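Glycoside Hydrolase Family 43_12 (Metagenome, PDB 7JVH) probably hydrolyses arabinose- or xylose-containing plant polysaccharides or oligosaccharides. Local coordinates at residues M253-E265 / L298-E309. Residues are numbered along the deposited sequence; the frame is centred on the assembly and turned at random.
Sequences MCAEGGTGDWHSE and LADWAGHADLVE
His263 and Gly303 meet where two neighbouring antiparallel sheets converge, a compact example of a buried polar group fixed by backbone. The imidazole is packed on both faces, Thr259 CA lying over one and Gly303 CA over the other, the latter 3.5 Å from the ring centroid. Its ND1 donates in the ring plane to Trp301 O (2.8 Å, 165°), although ND1 lies above the plane of that carbonyl rather than on a lone pair. A CB on Gly303 would clash with the ring. Further along strand 300-308, the Glu265 chain bends at chi2 (83°) and OE1 accepts a hydrogen bond from Ala305 N (3.1 Å), which comes from above the carboxylate plane, while the selenomethionine Met253 crosses Leu307 at about a right angle. The opposite end is nearer solvent, with Trp301 partly exposed. There Gly260 CA sits over its five-membered ring in a CH-pi contact, and NE1 reaches exposed Asp261 OD1 (2.8 Å) through a bent bond of 131°. Replacing Trp301 with an alanine is likely to uncover the Gly260 backbone and leave the Asp261 carboxylate without its indole donor. Strands 249-255 and 300-308 belong to successive four-stranded antiparallel sheets, the blades of the five-bladed beta-propeller characteristic of family 43.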
HETATM    1  N   MSE A 253      20.004   0.006  -9.754  1.00 52.67           N
HETATM    2  CA  MSE A 253      19.339   1.146  -9.136  1.00 55.52           C
HETATM    3  C   MSE A 253      18.811   0.728  -7.766  1.00 57.70           C
HETATM    4  O   MSE A 253      18.146  -0.299  -7.644  1.00 51.98           O
HETATM    5  CB  MSE A 253      18.202   1.661 -10.025  1.00 42.68           C
HETATM    6  CG  MSE A 253      17.699   3.032  -9.623  1.00 49.99           C
HETATM    7 SE   MSE A 253      16.271   3.699 -10.787  1.00 64.38          SE
HETATM    8  CE  MSE A 253      17.239   4.402 -12.285  1.00 92.58           C
ATOM      9  N   CYS A 254      19.115   1.537  -6.745  1.00 50.63           N
ATOM     10  CA  CYS A 254      18.735   1.227  -5.377  1.00 49.93           C
ATOM     11  C   CYS A 254      18.165   2.440  -4.682  1.00 48.26           C
ATOM     12  O   CYS A 254      18.507   3.567  -5.021  1.00 55.42           O
ATOM     13  CB  CYS A 254      19.965   0.761  -4.583  1.00 59.03           C
ATOM     14  SG  CYS A 254      20.847  -0.639  -5.294  1.00 63.75           S
ATOM     15  N   ALA A 255      17.292   2.193  -3.704  1.00 40.07           N
ATOM     16  CA  ALA A 255      16.906   3.191  -2.719  1.00 39.40           C
ATOM     17  C   ALA A 255      18.022   3.282  -1.680  1.00 41.95           C
ATOM     18  O   ALA A 255      18.659   2.266  -1.376  1.00 44.43           O
ATOM     19  CB  ALA A 255      15.578   2.817  -2.062  1.00 38.67           C
ATOM     20  N   GLU A 256      18.251   4.494  -1.152  1.00 43.08           N
ATOM     21  CA  GLU A 256      19.276   4.755  -0.130  1.00 44.30           C
ATOM     22  C   GLU A 256      18.811   5.873   0.804  1.00 48.41           C
ATOM     23  O   GLU A 256      18.186   6.833   0.363  1.00 56.44           O
ATOM     24  CB  GLU A 256      20.614   5.136  -0.781  1.00 47.33           C
ATOM     25  CG  GLU A 256      21.725   5.500   0.198  1.00 47.89           C
ATOM     26  CD  GLU A 256      23.004   5.966  -0.473  1.00 56.21           C
ATOM     27  OE1 GLU A 256      23.635   5.178  -1.212  1.00 76.87           O
ATOM     28  OE2 GLU A 256      23.404   7.120  -0.240  1.00 62.07           O
ATOM     29  N   GLY A 257      19.118   5.722   2.096  1.00 53.20           N
ATOM     30  CA  GLY A 257      18.756   6.670   3.131  1.00 48.38           C
ATOM     31  C   GLY A 257      17.574   6.338   4.033  1.00 53.00           C
ATOM     32  O   GLY A 257      17.297   7.084   4.971  1.00 51.11           O
ATOM     33  N   GLY A 258      16.868   5.241   3.762  1.00 47.29           N
ATOM     34  CA  GLY A 258      15.718   4.853   4.570  1.00 45.83           C
ATOM     35  C   GLY A 258      14.425   5.366   3.985  1.00 55.83           C
ATOM     36  O   GLY A 258      14.456   6.313   3.192  1.00 63.27           O
ATOM     37  N   THR A 259      13.298   4.710   4.295  1.00 61.28           N
ATOM     38  CA  THR A 259      12.025   5.073   3.683  1.00 63.84           C
ATOM     39  C   THR A 259      11.355   6.264   4.387  1.00 64.66           C
ATOM     40  O   THR A 259      10.162   6.549   4.110  1.00 78.29           O
ATOM     41  CB  THR A 259      11.009   3.890   3.591  1.00 68.77           C
ATOM     42  OG1 THR A 259      11.669   2.691   3.215  1.00 77.42           O
ATOM     43  CG2 THR A 259       9.960   4.246   2.526  1.00 54.62           C
ATOM     44  N   GLY A 260      12.117   6.984   5.229  1.00 45.94           N
ATOM     45  CA  GLY A 260      11.673   8.238   5.815  1.00 51.61           C
ATOM     46  C   GLY A 260      12.353   9.471   5.223  1.00 60.77           C
ATOM     47  O   GLY A 260      12.566   9.562   4.004  1.00 59.45           O
ATOM     48  N   ASP A 261      12.719  10.404   6.112  1.00 65.70           N
ATOM     49  CA  ASP A 261      13.254  11.725   5.769  1.00 63.55           C
ATOM     50  C   ASP A 261      14.420  11.796   4.796  1.00 60.61           C
ATOM     51  O   ASP A 261      14.573  12.794   4.093  1.00 64.49           O
ATOM     52  CB  ASP A 261      13.654  12.463   7.055  1.00 61.25           C
ATOM     53  CG  ASP A 261      12.466  13.038   7.769  1.00 71.92           C
ATOM     54  OD1 ASP A 261      11.325  12.652   7.429  1.00 71.99           O
ATOM     55  OD2 ASP A 261      12.672  13.895   8.651  1.00 66.36           O
ATOM     56  N   TRP A 262      15.257  10.760   4.777  1.00 61.54           N
ATOM     57  CA  TRP A 262      16.478  10.781   3.974  1.00 57.73           C
ATOM     58  C   TRP A 262      16.372   9.891   2.728  1.00 49.14           C
ATOM     59  O   TRP A 262      17.388   9.574   2.104  1.00 45.51           O
ATOM     60  CB  TRP A 262      17.694  10.418   4.842  1.00 50.34           C
ATOM     61  CG  TRP A 262      18.899  11.191   4.480  1.00 45.91           C
ATOM     62  CD1 TRP A 262      20.071  10.704   3.974  1.00 53.15           C
ATOM     63  CD2 TRP A 262      19.049  12.612   4.547  1.00 58.01           C
ATOM     64  NE1 TRP A 262      20.948  11.733   3.728  1.00 61.31           N
ATOM     65  CE2 TRP A 262      20.353  12.917   4.067  1.00 61.97           C
ATOM     66  CE3 TRP A 262      18.216  13.660   4.969  1.00 52.77           C
ATOM     67  CZ2 TRP A 262      20.842  14.226   3.999  1.00 58.21           C
ATOM     68  CZ3 TRP A 262      18.701  14.965   4.905  1.00 60.93           C
ATOM     69  CH2 TRP A 262      20.001  15.239   4.408  1.00 66.33           C
ATOM     70  N   HIS A 263      15.134   9.550   2.336  1.00 37.37           N
ATOM     71  CA  HIS A 263      14.893   8.657   1.205  1.00 48.69           C
ATOM     72  C   HIS A 263      15.460   9.277  -0.076  1.00 57.68           C
ATOM     73  O   HIS A 263      15.518  10.507  -0.229  1.00 59.05           O
ATOM     74  CB  HIS A 263      13.392   8.363   1.048  1.00 52.21           C
ATOM     75  CG  HIS A 263      13.072   6.990   0.526  1.00 54.64           C
ATOM     76  ND1 HIS A 263      11.827   6.655   0.025  1.00 57.31           N
ATOM     77  CD2 HIS A 263      13.822   5.866   0.435  1.00 55.43           C
ATOM     78  CE1 HIS A 263      11.820   5.389  -0.350  1.00 39.58           C
ATOM     79  NE2 HIS A 263      13.018   4.885  -0.107  1.00 52.96           N
ATOM     80  N   SER A 264      15.911   8.408  -0.983  1.00 48.27           N
ATOM     81  CA  SER A 264      16.477   8.820  -2.267  1.00 48.98           C
ATOM     82  C   SER A 264      16.630   7.594  -3.132  1.00 54.60           C
ATOM     83  O   SER A 264      16.412   6.486  -2.677  1.00 69.86           O
ATOM     84  CB  SER A 264      17.849   9.456  -2.077  1.00 39.00           C
ATOM     85  OG  SER A 264      18.774   8.434  -1.861  1.00 63.94           O
ATOM     86  N   GLU A 265      17.011   7.799  -4.390  1.00 54.33           N
ATOM     87  CA  GLU A 265      17.353   6.719  -5.296  1.00 39.52           C
ATOM     88  C   GLU A 265      18.689   7.049  -5.930  1.00 46.42           C
ATOM     89  O   GLU A 265      18.933   8.191  -6.309  1.00 48.51           O
ATOM     90  CB  GLU A 265      16.297   6.536  -6.370  1.00 45.36           C
ATOM     91  CG  GLU A 265      16.400   5.193  -7.073  1.00 42.79           C
ATOM     92  CD  GLU A 265      15.734   4.060  -6.326  1.00 59.34           C
ATOM     93  OE1 GLU A 265      15.124   4.296  -5.244  1.00 59.24           O
ATOM     94  OE2 GLU A 265      15.800   2.932  -6.839  1.00 59.00           O
ATOM     95  N   LEU A 298       4.899  19.905  -0.134  1.00 63.99           N
ATOM     96  CA  LEU A 298       3.919  19.032  -0.790  1.00 69.80           C
ATOM     97  C   LEU A 298       4.122  17.527  -0.574  1.00 58.76           C
ATOM     98  O   LEU A 298       3.218  16.839  -0.102  1.00 58.31           O
ATOM     99  CB  LEU A 298       3.906  19.304  -2.306  1.00 67.16           C
ATOM    100  CG  LEU A 298       2.894  18.555  -3.199  1.00 56.99           C
ATOM    101  CD1 LEU A 298       3.510  17.339  -3.882  1.00 61.50           C
ATOM    102  CD2 LEU A 298       1.549  18.211  -2.548  1.00 44.90           C
ATOM    103  N   ALA A 299       5.307  17.044  -0.966  1.00 48.15           N
ATOM    104  CA  ALA A 299       5.669  15.628  -0.967  1.00 48.75           C
ATOM    105  C   ALA A 299       7.037  15.409  -0.334  1.00 44.36           C
ATOM    106  O   ALA A 299       7.886  16.285  -0.363  1.00 52.93           O
ATOM    107  CB  ALA A 299       5.664  15.056  -2.390  1.00 53.43           C
ATOM    108  N   ASP A 300       7.244  14.206   0.206  1.00 45.62           N
ATOM    109  CA  ASP A 300       8.437  13.855   0.968  1.00 53.10           C
ATOM    110  C   ASP A 300       8.759  12.358   0.811  1.00 53.57           C
ATOM    111  O   ASP A 300       7.990  11.599   0.191  1.00 53.67           O
ATOM    112  CB  ASP A 300       8.192  14.169   2.457  1.00 57.52           C
ATOM    113  CG  ASP A 300       9.309  14.933   3.089  1.00 66.34           C
ATOM    114  OD1 ASP A 300      10.443  14.823   2.574  1.00 82.94           O
ATOM    115  OD2 ASP A 300       9.075  15.667   4.066  1.00 57.69           O
ATOM    116  N   TRP A 301       9.884  11.941   1.401  1.00 48.71           N
ATOM    117  CA  TRP A 301      10.316  10.539   1.490  1.00 42.93           C
ATOM    118  C   TRP A 301      10.383   9.847   0.126  1.00 49.67           C
ATOM    119  O   TRP A 301       9.969   8.705  -0.018  1.00 51.58           O
ATOM    120  CB  TRP A 301       9.433   9.716   2.444  1.00 34.86           C
ATOM    121  CG  TRP A 301       9.267  10.263   3.856  1.00 66.07           C
ATOM    122  CD1 TRP A 301       9.772  11.421   4.371  1.00 71.77           C
ATOM    123  CD2 TRP A 301       8.503   9.664   4.914  1.00 65.76           C
ATOM    124  NE1 TRP A 301       9.393  11.568   5.686  1.00 72.47           N
ATOM    125  CE2 TRP A 301       8.611  10.505   6.042  1.00 75.55           C
ATOM    126  CE3 TRP A 301       7.734   8.491   5.015  1.00 66.79           C
ATOM    127  CZ2 TRP A 301       7.955  10.233   7.251  1.00 86.19           C
ATOM    128  CZ3 TRP A 301       7.089   8.213   6.217  1.00 75.68           C
ATOM    129  CH2 TRP A 301       7.201   9.081   7.319  1.00 84.55           C
ATOM    130  N   ALA A 302      10.923  10.547  -0.874  1.00 44.06           N
ATOM    131  CA  ALA A 302      10.933  10.052  -2.240  1.00 43.14           C
ATOM    132  C   ALA A 302      12.074   9.058  -2.470  1.00 50.01           C
ATOM    133  O   ALA A 302      13.246   9.391  -2.299  1.00 45.44           O
ATOM    134  CB  ALA A 302      11.019  11.210  -3.219  1.00 47.49           C
ATOM    135  N   GLY A 303      11.705   7.838  -2.871  1.00 49.23           N
ATOM    136  CA  GLY A 303      12.642   6.814  -3.267  1.00 46.32           C
ATOM    137  C   GLY A 303      11.934   5.505  -3.569  1.00 58.32           C
ATOM    138  O   GLY A 303      10.707   5.472  -3.741  1.00 50.60           O
ATOM    139  N   HIS A 304      12.727   4.425  -3.616  1.00 54.02           N
ATOM    140  CA  HIS A 304      12.264   3.076  -3.939  1.00 53.56           C
ATOM    141  C   HIS A 304      11.568   3.037  -5.295  1.00 51.80           C
ATOM    142  O   HIS A 304      10.374   2.730  -5.409  1.00 54.27           O
ATOM    143  CB  HIS A 304      11.351   2.480  -2.858  1.00 46.19           C
ATOM    144  CG  HIS A 304      11.442   0.995  -2.779  1.00 37.36           C
ATOM    145  ND1 HIS A 304      12.004   0.354  -1.695  1.00 50.17           N
ATOM    146  CD2 HIS A 304      11.108   0.023  -3.659  1.00 55.35           C
ATOM    147  CE1 HIS A 304      11.989  -0.953  -1.897  1.00 48.57           C
ATOM    148  NE2 HIS A 304      11.454  -1.183  -3.084  1.00 58.47           N
ATOM    149  N   ALA A 305      12.348   3.348  -6.335  1.00 53.24           N
ATOM    150  CA  ALA A 305      11.837   3.491  -7.683  1.00 43.30           C
ATOM    151  C   ALA A 305      12.011   2.221  -8.481  1.00 39.75           C
ATOM    152  O   ALA A 305      12.737   1.305  -8.082  1.00 51.44           O
ATOM    153  CB  ALA A 305      12.539   4.637  -8.376  1.00 44.97           C
ATOM    154  N   ASP A 306      11.334   2.170  -9.625  1.00 44.69           N
ATOM    155  CA  ASP A 306      11.525   1.129 -10.616  1.00 52.86           C
ATOM    156  C   ASP A 306      11.224   1.734 -11.991  1.00 62.76           C
ATOM    157  O   ASP A 306      10.263   2.515 -12.123  1.00 71.32           O
ATOM    158  CB  ASP A 306      10.593  -0.028 -10.296  1.00 40.10           C
ATOM    159  CG  ASP A 306      10.851  -1.270 -11.129  1.00 65.08           C
ATOM    160  OD1 ASP A 306      11.906  -1.403 -11.795  1.00 68.03           O
ATOM    161  OD2 ASP A 306       9.971  -2.148 -11.120  1.00 67.95           O
ATOM    162  N   LEU A 307      12.050   1.397 -12.990  1.00 60.35           N
ATOM    163  CA  LEU A 307      11.941   1.953 -14.339  1.00 49.88           C
ATOM    164  C   LEU A 307      11.242   1.008 -15.312  1.00 54.41           C
ATOM    165  O   LEU A 307      11.325  -0.211 -15.177  1.00 60.67           O
ATOM    166  CB  LEU A 307      13.330   2.268 -14.897  1.00 52.91           C
ATOM    167  CG  LEU A 307      14.267   3.125 -14.055  1.00 54.21           C
ATOM    168  CD1 LEU A 307      15.513   3.417 -14.875  1.00 47.49           C
ATOM    169  CD2 LEU A 307      13.599   4.413 -13.578  1.00 48.96           C
ATOM    170  N   VAL A 308      10.576   1.592 -16.310  1.00 56.55           N
ATOM    171  CA  VAL A 308      10.004   0.850 -17.424  1.00 58.36           C
ATOM    172  C   VAL A 308      10.103   1.671 -18.716  1.00 68.11           C
ATOM    173  O   VAL A 308       9.920   2.882 -18.701  1.00 70.52           O
ATOM    174  CB  VAL A 308       8.546   0.445 -17.134  1.00 56.18           C
ATOM    175  CG1 VAL A 308       7.625   1.664 -17.158  1.00 58.88           C
ATOM    176  CG2 VAL A 308       8.088  -0.616 -18.115  1.00 49.62           C
ATOM    177  N   GLU A 309      10.435   0.991 -19.817  1.00 71.86           N
ATOM    178  CA  GLU A 309      10.358   1.550 -21.168  1.00 71.49           C
ATOM    179  C   GLU A 309       9.103   1.041 -21.820  1.00 74.74           C
ATOM    180  O   GLU A 309       8.026   1.546 -21.557  1.00 70.97           O
ATOM    181  CB  GLU A 309      11.579   1.172 -22.010  1.00 78.99           C
ATOM    182  CG  GLU A 309      11.360   0.276 -23.237  1.00 89.74           C
ATOM    183  CD  GLU A 309      12.674  -0.245 -23.774  1.00100.81           C
ATOM    184  OE1 GLU A 309      13.652   0.540 -23.877  1.00102.24           O
ATOM    185  OE2 GLU A 309      12.752  -1.450 -24.104  1.00106.14           O
TER